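Local coordinates for DnaB intein (PDB 1MI8), which probably carries out protein splicing as a mini-intein lying within a replicative DNA helicase, excising itself with cyclization of an asparagine side chain, at residues F30-I35 and E43-S48. The protein carries 4 engineered substitutions. Residues are numbered along the deposited sequence; the frame is centred on the assembly and turned at random.
Sequences FEIWAI and ESAKVS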
loop_
_atom_site.group_PDB
_atom_site.type_symbol
_atom_site.label_atom_id
_atom_site.label_comp_id
_atom_site.label_asym_id
_atom_site.label_seq_id
_atom_site.Cartn_x
_atom_site.Cartn_y
_atom_site.Cartn_z
ATOM N N PHE A 30 24.859 5.867 21.979
ATOM C CA PHE A 30 24.902 4.418 21.991
ATOM C C PHE A 30 24.926 4.034 20.528
ATOM O O PHE A 30 24.470 4.772 19.678
ATOM C CB PHE A 30 23.692 3.840 22.714
ATOM C CG PHE A 30 22.388 4.370 22.228
ATOM C CD1 PHE A 30 21.708 3.727 21.191
ATOM C CD2 PHE A 30 21.845 5.535 22.776
ATOM C CE1 PHE A 30 20.499 4.236 20.689
ATOM C CE2 PHE A 30 20.623 6.059 22.281
ATOM C CZ PHE A 30 19.956 5.395 21.225
ATOM N N GLU A 31 25.482 2.887 20.219
ATOM C CA GLU A 31 25.529 2.554 18.827
ATOM C C GLU A 31 24.317 1.825 18.311
ATOM O O GLU A 31 23.714 1.033 19.011
ATOM C CB GLU A 31 26.766 1.727 18.546
ATOM C CG GLU A 31 27.739 2.494 17.678
ATOM C CD GLU A 31 29.040 2.641 18.358
ATOM O OE1 GLU A 31 29.508 1.610 18.886
ATOM O OE2 GLU A 31 29.590 3.770 18.366
ATOM N N ILE A 32 23.963 2.112 17.073
ATOM C CA ILE A 32 22.857 1.413 16.439
ATOM C C ILE A 32 23.413 0.804 15.153
ATOM O O ILE A 32 24.608 0.930 14.902
ATOM C CB ILE A 32 21.652 2.362 16.189
ATOM C CG1 ILE A 32 22.043 3.669 15.459
ATOM C CG2 ILE A 32 21.027 2.695 17.541
ATOM C CD1 ILE A 32 22.605 3.504 13.995
ATOM N N TRP A 33 22.604 0.079 14.392
ATOM C CA TRP A 33 23.069 -0.475 13.107
ATOM C C TRP A 33 22.557 0.414 11.947
ATOM O O TRP A 33 21.371 0.727 11.891
ATOM C CB TRP A 33 22.576 -1.891 12.914
ATOM C CG TRP A 33 23.375 -2.870 13.692
ATOM C CD1 TRP A 33 22.939 -3.682 14.729
ATOM C CD2 TRP A 33 24.766 -3.167 13.514
ATOM N NE1 TRP A 33 23.979 -4.457 15.185
ATOM C CE2 TRP A 33 25.106 -4.165 14.460
ATOM C CE3 TRP A 33 25.760 -2.685 12.650
ATOM C CZ2 TRP A 33 26.391 -4.691 14.554
ATOM C CZ3 TRP A 33 27.040 -3.210 12.746
ATOM C CH2 TRP A 33 27.343 -4.204 13.689
ATOM N N ALA A 34 23.477 0.878 11.084
ATOM C CA ALA A 34 23.118 1.723 9.929
ATOM C C ALA A 34 23.707 1.123 8.671
ATOM O O ALA A 34 24.665 0.368 8.732
ATOM C CB ALA A 34 23.642 3.131 10.095
ATOM N N ILE A 35 23.114 1.427 7.533
ATOM C CA ILE A 35 23.657 0.930 6.288
ATOM C C ILE A 35 24.500 2.090 5.721
ATOM O O ILE A 35 24.126 3.264 5.853
ATOM C CB ILE A 35 22.536 0.543 5.231
ATOM C CG1 ILE A 35 23.203 -0.027 3.991
ATOM C CG2 ILE A 35 21.686 1.759 4.823
ATOM C CD1 ILE A 35 22.327 -0.194 2.773
ATOM N N GLU A 43 27.063 -0.937 9.278
ATOM C CA GLU A 43 28.137 -0.575 10.160
ATOM C C GLU A 43 27.558 0.019 11.428
ATOM O O GLU A 43 26.509 0.638 11.424
ATOM C CB GLU A 43 29.106 0.408 9.472
ATOM C CG GLU A 43 28.409 1.508 8.661
ATOM C CD GLU A 43 29.380 2.560 8.082
ATOM O OE1 GLU A 43 30.278 2.175 7.280
ATOM O OE2 GLU A 43 29.218 3.762 8.441
ATOM N N SER A 44 28.237 -0.214 12.527
ATOM C CA SER A 44 27.826 0.364 13.792
ATOM C C SER A 44 27.890 1.909 13.688
ATOM O O SER A 44 28.779 2.466 13.032
ATOM C CB SER A 44 28.787 -0.167 14.882
ATOM O OG SER A 44 28.785 0.634 16.054
ATOM N N ALA A 45 26.943 2.618 14.299
ATOM C CA ALA A 45 27.000 4.069 14.241
ATOM C C ALA A 45 26.371 4.657 15.485
ATOM O O ALA A 45 25.417 4.103 16.030
ATOM C CB ALA A 45 26.305 4.595 12.990
ATOM N N LYS A 46 26.909 5.785 15.928
ATOM C CA LYS A 46 26.419 6.446 17.138
ATOM C C LYS A 46 25.147 7.239 16.962
ATOM O O LYS A 46 24.953 7.930 15.944
ATOM C CB LYS A 46 27.483 7.405 17.725
ATOM C CG LYS A 46 28.467 6.750 18.700
ATOM C CD LYS A 46 29.452 7.810 19.271
ATOM C CE LYS A 46 30.318 7.269 20.445
ATOM N NZ LYS A 46 31.015 5.995 20.103
ATOM N N VAL A 47 24.299 7.166 17.985
ATOM C CA VAL A 47 23.026 7.880 17.985
ATOM C C VAL A 47 23.327 9.142 18.741
ATOM O O VAL A 47 23.801 9.065 19.867
ATOM C CB VAL A 47 21.938 7.097 18.753
ATOM C CG1 VAL A 47 20.708 7.998 19.021
ATOM C CG2 VAL A 47 21.568 5.836 17.965
ATOM N N SER A 48 23.054 10.296 18.138
ATOM C CA SER A 48 23.345 11.559 18.815
ATOM C C SER A 48 22.290 11.855 19.886
ATOM O O SER A 48 22.631 12.168 21.027
ATOM C CB SER A 48 23.402 12.692 17.787
ATOM O OG SER A 48 22.142 12.814 17.154
#
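Val47 places its CB over one face of the Phe30 ring, 3.8 Å from the centroid and 19° off the normal, which meets the criterion for a CH-pi contact. Followed outward from CB, Val47 forks: CG1, anti to its backbone N (chi1 167°), meets ring atoms CZ and CE2 of Phe30, while CG2 reaches CE1 and also presses on Ile32, its 3.2 Å approach to Ile32 CG2 being tighter than ordinary van der Waals contact. On the sheet face that carries Ile32, Ala45 CB touches Ile32 CD1 and Ala34 CB; Ile32 also touches Ile10 of strand 9-12 and Phe147 of strand 146-149. The backbones form an antiparallel beta hairpin of the intein splicing domain, strand 31-36 against strand 41-63, with hydrogen-bonded pairs Ile32-Ala45 and Ala34-Glu43; Ile32 N donates to Ala45 O at 2.7 Å in a nearly straight bond. Beyond them Val47 N donates to Phe30 O at 2.9 Å. On the opposite sheet face, Lys46 NZ forms a salt bridge with Glu31 OE2 at 3.2 Å, approaching on the syn side, 24° out of the carboxylate plane. An alanine in place of this glutamate would probably leave the Lys46 ammonium without its carboxylate mate. Further along this face, Trp33 lays CZ3 3.2 Å from Ser44 N.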